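Local coordinates for protein chitin binding domain (Burkholderia pseudomallei, PDB 3UAM) that probably binds chitin and, as a member of the AA10 lytic polysaccharide monooxygenase family, may cleave polysaccharide chains by oxidation, at residues A[94-97]-A[98-102]; A[30-33]-A[34-38]; A[132-135]-A[136-140]. All blocks are in the same frame, centred on the assembly; numbering follows the deposited sequence.

Contact 1 of 3, residues A[94-97]-A[98-102]; sequences LNEP and DSVAH
The flat carboxylate of Glu96 touches Val100 by one oxygen, with OE1 of Glu96 3.5 Å from CG1 of Val100. The imidazole of His102 carries the carbonyl O of Asp98 over one face, near the rim. The puckered ring of Pro97 meets the side chains of Ser99 and Val100 at its outer carbons. CG of Pro97 lies 3.3 Å from OG of Ser99 and 4.1 Å from CB of Val100.

Pro97 is the N-cap residue of the short helix 98-101. Its carbonyl O accepts two backbone bonds. Ala101 N comes in the carbonyl plane at 3.0 Å from Pro97 O. Val100 N is also 3.0 Å from Pro97 O; the N-H itself is fairly straight (158°), but it comes from above the carbonyl plane. Between them the two N-H groups tie the first turn to the proline. CB of Ala101 lies 4.1 Å from CB of Glu96, beside the Val100 contact. The Glu96 chain bends at chi2 (-64°), which brings its carboxylate beside CG1 of Val100.

Asp98 turns away from these residues; its first torsion, -174°, sets CG opposite the backbone N. Its OD1 forms a salt bridge with Lys105 and takes a bond from Trp103 N. His102 ends the helix with positive phi, and its N bonds back to Asp98 O. The turn lies at the surface. Before it, Leu94 of the 3-10 segment packs on helix 30-36; after it, the chain leads on to strand 106-108.

Contact 2 of 3, residues A[30-33]-A[34-38]; sequences RAVY and LYEAG
Helix 30-36 ends in a Schellman motif, and this contact runs the length of the helix and over its C-terminal end. Gly38 has positive phi and takes the chain out of the helix, and Gly38 N bonds to Tyr35 O. Ala37 N bonds to Tyr33 O at 3.1 Å, and Glu36 N to Val32 O at 2.9 Å. Tyr35 N gives the straightest of the bonds between the two halves, 165° at its hydrogen, to Ala31 O.

Glu36 carries the side-chain part. Its chain is extended beyond CG (chi2 166°) and lies alongside Val32, pointing the same way. OE1 of Glu36 comes 3.9 Å from CG1 of Val32. The other oxygen, OE2 of Glu36, sits at the edge of the Tyr33 ring, 3.8 Å from CD1 of Tyr33. Carboxylate and ring planes are 70° apart. CG of Leu34 rests 3.6 Å from Arg30 O on another side of the helix.

Arg30 is buried, with a salt bridge to Asp212, a bond to Leu94 O and a cation-pi contact with Trp103. The helix follows strand 21-26. Ala31, Val32 and Tyr35 pack on Val45 of helix 42-45, while the Tyr33 ring meets His106 of strand 106-108.

Contact 3 of 3, residues A[132-135]-A[136-140]; sequences WITK and PGWDT
Thr134 lies over one face of the Trp138 indole. CB of Thr134 is 3.6 Å from the centroid of the five-membered ring, only 9° off the ring normal, a CH-pi contact. The methyl CG2 of Thr134 reaches 3.9 Å from both CD2 and CE2 of Trp138, above the middle of the indole. CA of Thr140 lies over the opposite face, toward the rim, so the indole lies between the Thr134 side chain and the backbone of Thr140.

With chi1 at 45°, OG1 of Thr134 stands between the backbone N and the carbonyl carbon and comes near NE1 of Trp138. Each has its own partner elsewhere: OG1 bonds to Val193 N and His192 ND1, and NE1 to Tyr191 O. These bonds probably help to set how the two side chains are turned.

The backbone between them is a type II beta turn from Lys135 to Trp138. Pro136 and Gly137 fill its corners, and the positive phi of Gly137 suits glycine. Trp138 N bonds to Lys135 O at 3.2 Å, from above the carbonyl plane. The same oxygen lies at the indole edge, 3.2 Å from CD1 of Trp138.

Lys135 is extended, and its NZ bonds to Ala147 O. The turn opens the loop between strands 126-133 and 155-158. Its indole packs on Val193 of the adjacent strand 190-200.

How the contacts relate
The contacts come along the chain in the order 2, 1, 3, all within the one lytic polysaccharide monooxygenase domain. Contacts 1 and 2 have centres about 14 Å apart and touch directly: the Leu94 side chain packs on Ala31 and Leu34. Contact 1 also reaches contact 3, about 15 Å away between centres, where CB of Asp98 packs on Thr140 O. Contacts 2 and 3 do not touch; their centres are about 23 Å apart. Segment 94-102 thus touches both helix 30-36 and the loop that follows strand 126-133, beside the beta sheets of the domain.

Contact 1 of 3, residues A[94-97]-A[98-102]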
ATOM      1  N   LEU A  94      10.554  -8.332   3.996  1.00 10.72           N
ATOM      2  CA  LEU A  94       9.259  -8.252   3.338  1.00 10.00           C
ATOM      3  C   LEU A  94       9.270  -8.641   1.870  1.00  9.92           C
ATOM      4  O   LEU A  94       8.255  -9.084   1.367  1.00  9.63           O
ATOM      5  CB  LEU A  94       8.667  -6.847   3.497  1.00  9.30           C
ATOM      6  CG  LEU A  94       8.226  -6.518   4.933  1.00  9.31           C
ATOM      7  CD1 LEU A  94       8.188  -5.007   5.106  1.00  8.92           C
ATOM      8  CD2 LEU A  94       6.869  -7.142   5.285  1.00  9.05           C
ATOM      9  N   ASN A  95      10.409  -8.476   1.211  1.00 10.22           N
ATOM     10  CA  ASN A  95      10.544  -8.732  -0.225  1.00 10.42           C
ATOM     11  C   ASN A  95      10.830 -10.164  -0.634  1.00 11.36           C
ATOM     12  O   ASN A  95      10.893 -10.469  -1.835  1.00 11.46           O
ATOM     13  CB  ASN A  95      11.653  -7.831  -0.785  1.00 10.36           C
ATOM     14  CG  ASN A  95      11.320  -6.362  -0.633  1.00  9.73           C
ATOM     15  OD1 ASN A  95      10.171  -5.955  -0.870  1.00  9.15           O
ATOM     16  ND2 ASN A  95      12.298  -5.561  -0.218  1.00  9.71           N
ATOM     17  N   GLU A  96      11.017 -11.042   0.346  1.00 12.27           N
ATOM     18  CA  GLU A  96      11.221 -12.430   0.032  1.00 13.35           C
ATOM     19  C   GLU A  96       9.998 -13.001  -0.695  1.00 12.70           C
ATOM     20  O   GLU A  96       8.870 -12.667  -0.390  1.00 12.01           O
ATOM     21  CB  GLU A  96      11.525 -13.241   1.294  1.00 14.73           C
ATOM     22  CG  GLU A  96      12.841 -12.862   1.943  1.00 16.01           C
ATOM     23  CD  GLU A  96      14.058 -13.162   1.077  1.00 17.69           C
ATOM     24  OE1 GLU A  96      14.020 -14.071   0.208  1.00 18.78           O
ATOM     25  OE2 GLU A  96      15.080 -12.486   1.301  1.00 19.53           O
ATOM     26  N   PRO A  97      10.237 -13.886  -1.659  1.00 12.97           N
ATOM     27  CA  PRO A  97       9.140 -14.535  -2.343  1.00 12.79           C
ATOM     28  C   PRO A  97       8.466 -15.528  -1.433  1.00 12.85           C
ATOM     29  O   PRO A  97       9.097 -16.027  -0.482  1.00 13.16           O
ATOM     30  CB  PRO A  97       9.838 -15.276  -3.489  1.00 13.53           C
ATOM     31  CG  PRO A  97      11.171 -15.619  -2.931  1.00 14.22           C
ATOM     32  CD  PRO A  97      11.541 -14.466  -2.027  1.00 13.78           C
ATOM     33  N   ASP A  98       7.224 -15.864  -1.755  1.00 12.62           N
ATOM     34  CA  ASP A  98       6.457 -16.824  -0.960  1.00 12.96           C
ATOM     35  C   ASP A  98       7.097 -18.227  -0.969  1.00 14.16           C
ATOM     36  O   ASP A  98       6.976 -18.995   0.001  1.00 14.74           O
ATOM     37  CB  ASP A  98       5.020 -16.873  -1.445  1.00 12.57           C
ATOM     38  CG  ASP A  98       4.152 -17.737  -0.574  1.00 12.71           C
ATOM     39  OD1 ASP A  98       3.975 -17.381   0.600  1.00 12.15           O
ATOM     40  OD2 ASP A  98       3.658 -18.755  -1.081  1.00 13.27           O
ATOM     41  N   SER A  99       7.825 -18.550  -2.032  1.00 14.79           N
ATOM     42  CA  SER A  99       8.612 -19.792  -2.071  1.00 16.03           C
ATOM     43  C   SER A  99       9.534 -19.991  -0.844  1.00 16.45           C
ATOM     44  O   SER A  99       9.865 -21.099  -0.496  1.00 17.47           O
ATOM     45  CB  SER A  99       9.482 -19.823  -3.340  1.00 16.56           C
ATOM     46  OG  SER A  99      10.465 -18.790  -3.340  1.00 16.33           O
ATOM     47  N   VAL A 100       9.939 -18.895  -0.225  1.00 15.90           N
ATOM     48  CA  VAL A 100      10.928 -18.852   0.834  1.00 16.31           C
ATOM     49  C   VAL A 100      10.306 -18.377   2.169  1.00 15.78           C
ATOM     50  O   VAL A 100      10.674 -18.864   3.232  1.00 16.29           O
ATOM     51  CB  VAL A 100      12.054 -17.890   0.377  1.00 16.32           C
ATOM     52  CG1 VAL A 100      12.563 -17.002   1.508  1.00 16.24           C
ATOM     53  CG2 VAL A 100      13.160 -18.679  -0.315  1.00 17.34           C
ATOM     54  N   ALA A 101       9.341 -17.461   2.106  1.00 14.64           N
ATOM     55  CA  ALA A 101       8.768 -16.837   3.301  1.00 14.14           C
ATOM     56  C   ALA A 101       7.497 -17.531   3.793  1.00 13.93           C
ATOM     57  O   ALA A 101       7.201 -17.481   4.977  1.00 14.01           O
ATOM     58  CB  ALA A 101       8.462 -15.366   3.024  1.00 13.20           C
ATOM     59  N   HIS A 102       6.742 -18.146   2.883  1.00 13.82           N
ATOM     60  CA  HIS A 102       5.469 -18.792   3.237  1.00 13.71           C
ATOM     61  C   HIS A 102       4.610 -17.868   4.060  1.00 12.89           C
ATOM     62  O   HIS A 102       4.227 -18.160   5.206  1.00 12.94           O
ATOM     63  CB  HIS A 102       5.744 -20.110   3.933  1.00 14.72           C
ATOM     64  CG  HIS A 102       6.677 -20.996   3.151  1.00 15.56           C
ATOM     65  ND1 HIS A 102       6.315 -21.574   1.988  1.00 15.88           N
ATOM     66  CD2 HIS A 102       8.012 -21.332   3.359  1.00 16.30           C
ATOM     67  CE1 HIS A 102       7.364 -22.263   1.473  1.00 16.73           C
ATOM     68  NE2 HIS A 102       8.401 -22.132   2.318  1.00 16.97           N
TER

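Contact 2 of 3, residues A[30-33]-A[34-38]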
ATOM      1  N   ARG A  30       1.141  -7.829   5.715  1.00  7.06           N
ATOM      2  CA  ARG A  30       2.304  -8.679   5.836  1.00  7.40           C
ATOM      3  C   ARG A  30       3.255  -8.135   6.898  1.00  7.65           C
ATOM      4  O   ARG A  30       3.770  -8.899   7.718  1.00  8.11           O
ATOM      5  CB  ARG A  30       3.005  -8.791   4.489  1.00  7.18           C
ATOM      6  CG  ARG A  30       4.228  -9.680   4.492  1.00  7.59           C
ATOM      7  CD  ARG A  30       4.934  -9.640   3.165  1.00  7.47           C
ATOM      8  NE  ARG A  30       4.137 -10.209   2.071  1.00  7.35           N
ATOM      9  CZ  ARG A  30       4.579 -10.322   0.805  1.00  7.39           C
ATOM     10  NH1 ARG A  30       5.807  -9.958   0.495  1.00  7.48           N
ATOM     11  NH2 ARG A  30       3.809 -10.839  -0.153  1.00  7.41           N
ATOM     12  N   ALA A  31       3.471  -6.821   6.885  1.00  7.35           N
ATOM     13  CA  ALA A  31       4.418  -6.202   7.818  1.00  7.81           C
ATOM     14  C   ALA A  31       3.889  -6.281   9.253  1.00  8.30           C
ATOM     15  O   ALA A  31       4.664  -6.545  10.178  1.00  8.91           O
ATOM     16  CB  ALA A  31       4.717  -4.766   7.438  1.00  7.38           C
ATOM     17  N   VAL A  32       2.585  -6.059   9.431  1.00  8.28           N
ATOM     18  CA  VAL A  32       1.953  -6.180  10.769  1.00  8.91           C
ATOM     19  C   VAL A  32       2.140  -7.598  11.326  1.00  9.77           C
ATOM     20  O   VAL A  32       2.467  -7.778  12.508  1.00 10.43           O
ATOM     21  CB  VAL A  32       0.463  -5.795  10.740  1.00  8.57           C
ATOM     22  CG1 VAL A  32      -0.268  -6.257  12.005  1.00  9.04           C
ATOM     23  CG2 VAL A  32       0.339  -4.288  10.560  1.00  8.15           C
ATOM     24  N   TYR A  33       1.955  -8.604  10.478  1.00 10.00           N
ATOM     25  CA  TYR A  33       2.166  -9.973  10.923  1.00 10.95           C
ATOM     26  C   TYR A  33       3.636 -10.194  11.305  1.00 11.73           C
ATOM     27  O   TYR A  33       3.915 -10.919  12.249  1.00 12.62           O
ATOM     28  CB  TYR A  33       1.787 -10.975   9.845  1.00 10.89           C
ATOM     29  CG  TYR A  33       0.366 -11.465   9.809  1.00 10.95           C
ATOM     30  CD1 TYR A  33      -0.374 -11.706  10.964  1.00 11.45           C
ATOM     31  CD2 TYR A  33      -0.213 -11.771   8.593  1.00 10.70           C
ATOM     32  CE1 TYR A  33      -1.669 -12.209  10.885  1.00 11.60           C
ATOM     33  CE2 TYR A  33      -1.490 -12.252   8.505  1.00 10.84           C
ATOM     34  CZ  TYR A  33      -2.210 -12.472   9.642  1.00 11.28           C
ATOM     35  OH  TYR A  33      -3.459 -12.990   9.481  1.00 11.60           O
ATOM     36  N   LEU A  34       4.577  -9.589  10.581  1.00 11.79           N
ATOM     37  CA  LEU A  34       5.982  -9.703  10.988  1.00 12.68           C
ATOM     38  C   LEU A  34       6.225  -9.023  12.336  1.00 13.51           C
ATOM     39  O   LEU A  34       6.933  -9.563  13.196  1.00 14.19           O
ATOM     40  CB  LEU A  34       6.927  -9.167   9.916  1.00 12.47           C
ATOM     41  CG  LEU A  34       7.065 -10.053   8.669  1.00 12.39           C
ATOM     42  CD1 LEU A  34       8.225  -9.558   7.806  1.00 12.39           C
ATOM     43  CD2 LEU A  34       7.250 -11.521   9.018  1.00 13.04           C
ATOM     44  N   TYR A  35       5.617  -7.853  12.529  1.00 13.67           N
ATOM     45  CA  TYR A  35       5.648  -7.178  13.836  1.00 14.60           C
ATOM     46  C   TYR A  35       5.114  -8.103  14.942  1.00 15.38           C
ATOM     47  O   TYR A  35       5.739  -8.249  15.977  1.00 16.15           O
ATOM     48  CB  TYR A  35       4.892  -5.833  13.788  1.00 14.48           C
ATOM     49  CG  TYR A  35       4.675  -5.182  15.128  1.00 15.56           C
ATOM     50  CD1 TYR A  35       5.705  -4.508  15.774  1.00 16.32           C
ATOM     51  CD2 TYR A  35       3.432  -5.239  15.759  1.00 16.14           C
ATOM     52  CE1 TYR A  35       5.511  -3.926  17.012  1.00 17.25           C
ATOM     53  CE2 TYR A  35       3.232  -4.662  17.005  1.00 16.96           C
ATOM     54  CZ  TYR A  35       4.280  -4.005  17.616  1.00 17.57           C
ATOM     55  OH  TYR A  35       4.108  -3.421  18.835  1.00 18.73           O
ATOM     56  N   GLU A  36       4.004  -8.785  14.702  1.00 15.33           N
ATOM     57  CA  GLU A  36       3.408  -9.635  15.765  1.00 16.28           C
ATOM     58  C   GLU A  36       4.286 -10.854  16.076  1.00 16.91           C
ATOM     59  O   GLU A  36       4.270 -11.361  17.177  1.00 17.62           O
ATOM     60  CB  GLU A  36       1.972 -10.040  15.417  1.00 16.09           C
ATOM     61  CG  GLU A  36       0.977  -8.912  15.675  1.00 16.05           C
ATOM     62  CD  GLU A  36      -0.395  -9.115  15.039  1.00 16.27           C
ATOM     63  OE1 GLU A  36      -1.241  -8.190  15.197  1.00 16.67           O
ATOM     64  OE2 GLU A  36      -0.645 -10.168  14.382  1.00 16.41           O
ATOM     65  N   ALA A  37       5.087 -11.273  15.103  1.00 16.73           N
ATOM     66  CA  ALA A  37       6.034 -12.362  15.274  1.00 17.50           C
ATOM     67  C   ALA A  37       7.368 -11.889  15.874  1.00 18.08           C
ATOM     68  O   ALA A  37       8.284 -12.677  15.992  1.00 18.90           O
ATOM     69  CB  ALA A  37       6.273 -13.035  13.918  1.00 17.24           C
ATOM     70  N   GLY A  38       7.490 -10.608  16.220  1.00 17.90           N
ATOM     71  CA  GLY A  38       8.736 -10.066  16.754  1.00 18.55           C
ATOM     72  C   GLY A  38       9.866  -9.811  15.751  1.00 18.49           C
ATOM     73  O   GLY A  38      11.005  -9.613  16.160  1.00 19.13           O
TER

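Contact 3 of 3, residues A[132-135]-A[136-140]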
ATOM      1  N   TRP A 132      -4.589  -2.353  -5.198  1.00  6.09           N
ATOM      2  CA  TRP A 132      -4.181  -3.093  -6.387  1.00  6.51           C
ATOM      3  C   TRP A 132      -4.230  -4.577  -6.108  1.00  6.61           C
ATOM      4  O   TRP A 132      -3.903  -5.021  -4.994  1.00  6.36           O
ATOM      5  CB  TRP A 132      -2.731  -2.719  -6.775  1.00  6.65           C
ATOM      6  CG  TRP A 132      -2.478  -1.237  -6.949  1.00  6.77           C
ATOM      7  CD1 TRP A 132      -2.044  -0.322  -5.987  1.00  6.56           C
ATOM      8  CD2 TRP A 132      -2.650  -0.446  -8.183  1.00  7.15           C
ATOM      9  NE1 TRP A 132      -1.923   0.946  -6.551  1.00  6.81           N
ATOM     10  CE2 TRP A 132      -2.288   0.928  -7.853  1.00  7.04           C
ATOM     11  CE3 TRP A 132      -3.054  -0.739  -9.471  1.00  7.66           C
ATOM     12  CZ2 TRP A 132      -2.365   1.952  -8.787  1.00  7.32           C
ATOM     13  CZ3 TRP A 132      -3.124   0.297 -10.405  1.00  7.94           C
ATOM     14  CH2 TRP A 132      -2.763   1.612 -10.072  1.00  7.71           C
ATOM     15  N   ILE A 133      -4.585  -5.362  -7.122  1.00  6.87           N
ATOM     16  CA  ILE A 133      -4.807  -6.785  -6.952  1.00  7.18           C
ATOM     17  C   ILE A 133      -4.011  -7.531  -8.038  1.00  7.63           C
ATOM     18  O   ILE A 133      -3.931  -7.087  -9.206  1.00  7.70           O
ATOM     19  CB  ILE A 133      -6.311  -7.147  -7.024  1.00  7.49           C
ATOM     20  CG1 ILE A 133      -6.548  -8.617  -6.680  1.00  7.89           C
ATOM     21  CG2 ILE A 133      -6.874  -6.857  -8.410  1.00  7.87           C
ATOM     22  CD1 ILE A 133      -6.343  -8.989  -5.238  1.00  7.68           C
ATOM     23  N   THR A 134      -3.431  -8.657  -7.625  1.00  7.86           N
ATOM     24  CA  THR A 134      -2.683  -9.514  -8.513  1.00  8.49           C
ATOM     25  C   THR A 134      -3.623 -10.117  -9.545  1.00  9.30           C
ATOM     26  O   THR A 134      -4.811 -10.335  -9.300  1.00  9.38           O
ATOM     27  CB  THR A 134      -1.926 -10.628  -7.750  1.00  8.61           C
ATOM     28  OG1 THR A 134      -2.791 -11.234  -6.765  1.00  8.58           O
ATOM     29  CG2 THR A 134      -0.690 -10.075  -7.048  1.00  8.11           C
ATOM     30  N   LYS A 135      -3.075 -10.374 -10.717  1.00 10.06           N
ATOM     31  CA  LYS A 135      -3.820 -10.975 -11.803  1.00 11.03           C
ATOM     32  C   LYS A 135      -4.067 -12.454 -11.522  1.00 11.66           C
ATOM     33  O   LYS A 135      -3.262 -13.112 -10.834  1.00 11.34           O
ATOM     34  CB  LYS A 135      -3.024 -10.889 -13.105  1.00 11.75           C
ATOM     35  CG  LYS A 135      -2.593  -9.501 -13.548  1.00 11.52           C
ATOM     36  CD  LYS A 135      -1.820  -9.623 -14.857  1.00 12.36           C
ATOM     37  CE  LYS A 135      -1.330  -8.257 -15.341  1.00 12.19           C
ATOM     38  NZ  LYS A 135      -0.269  -8.406 -16.375  1.00 12.90           N
ATOM     39  N   PRO A 136      -5.169 -12.998 -12.077  1.00 12.50           N
ATOM     40  CA  PRO A 136      -5.324 -14.432 -12.096  1.00 13.46           C
ATOM     41  C   PRO A 136      -4.117 -14.980 -12.826  1.00 14.16           C
ATOM     42  O   PRO A 136      -3.728 -14.430 -13.847  1.00 14.61           O
ATOM     43  CB  PRO A 136      -6.589 -14.667 -12.939  1.00 14.17           C
ATOM     44  CG  PRO A 136      -7.259 -13.358 -13.066  1.00 13.72           C
ATOM     45  CD  PRO A 136      -6.258 -12.291 -12.780  1.00 12.81           C
ATOM     46  N   GLY A 137      -3.506 -16.022 -12.332  1.00 14.61           N
ATOM     47  CA  GLY A 137      -2.381 -16.579 -13.080  1.00 15.34           C
ATOM     48  C   GLY A 137      -1.047 -15.871 -12.871  1.00 14.77           C
ATOM     49  O   GLY A 137      -0.098 -16.163 -13.582  1.00 15.49           O
ATOM     50  N   TRP A 138      -0.938 -14.974 -11.897  1.00 13.64           N
ATOM     51  CA  TRP A 138       0.388 -14.420 -11.575  1.00 13.28           C
ATOM     52  C   TRP A 138       1.292 -15.489 -11.009  1.00 13.87           C
ATOM     53  O   TRP A 138       0.821 -16.426 -10.388  1.00 14.01           O
ATOM     54  CB  TRP A 138       0.313 -13.223 -10.640  1.00 12.00           C
ATOM     55  CG  TRP A 138       0.034 -13.568  -9.216  1.00 11.39           C
ATOM     56  CD1 TRP A 138      -1.143 -14.075  -8.679  1.00 11.35           C
ATOM     57  CD2 TRP A 138       0.949 -13.415  -8.073  1.00 10.90           C
ATOM     58  NE1 TRP A 138      -1.029 -14.239  -7.319  1.00 10.98           N
ATOM     59  CE2 TRP A 138       0.209 -13.859  -6.893  1.00 10.71           C
ATOM     60  CE3 TRP A 138       2.262 -12.978  -7.918  1.00 10.73           C
ATOM     61  CZ2 TRP A 138       0.776 -13.849  -5.626  1.00 10.37           C
ATOM     62  CZ3 TRP A 138       2.819 -12.976  -6.637  1.00 10.43           C
ATOM     63  CH2 TRP A 138       2.094 -13.403  -5.520  1.00 10.25           C
ATOM     64  N   ASP A 139       2.594 -15.354 -11.267  1.00 14.39           N
ATOM     65  CA  ASP A 139       3.610 -16.302 -10.772  1.00 15.12           C
ATOM     66  C   ASP A 139       3.745 -16.117  -9.264  1.00 14.31           C
ATOM     67  O   ASP A 139       4.534 -15.310  -8.786  1.00 13.60           O
ATOM     68  CB  ASP A 139       4.957 -16.040 -11.474  1.00 15.79           C
ATOM     69  CG  ASP A 139       6.083 -16.956 -10.991  1.00 16.75           C
ATOM     70  OD1 ASP A 139       5.852 -17.957 -10.261  1.00 17.15           O
ATOM     71  OD2 ASP A 139       7.232 -16.643 -11.362  1.00 17.78           O
ATOM     72  N   THR A 140       2.969 -16.880  -8.522  1.00 14.34           N
ATOM     73  CA  THR A 140       2.811 -16.622  -7.089  1.00 13.86           C
ATOM     74  C   THR A 140       4.062 -16.873  -6.277  1.00 14.06           C
ATOM     75  O   THR A 140       4.118 -16.464  -5.140  1.00 13.68           O
ATOM     76  CB  THR A 140       1.696 -17.497  -6.463  1.00 14.03           C
ATOM     77  OG1 THR A 140       2.165 -18.841  -6.368  1.00 14.85           O
ATOM     78  CG2 THR A 140       0.389 -17.431  -7.306  1.00 14.07           C
TER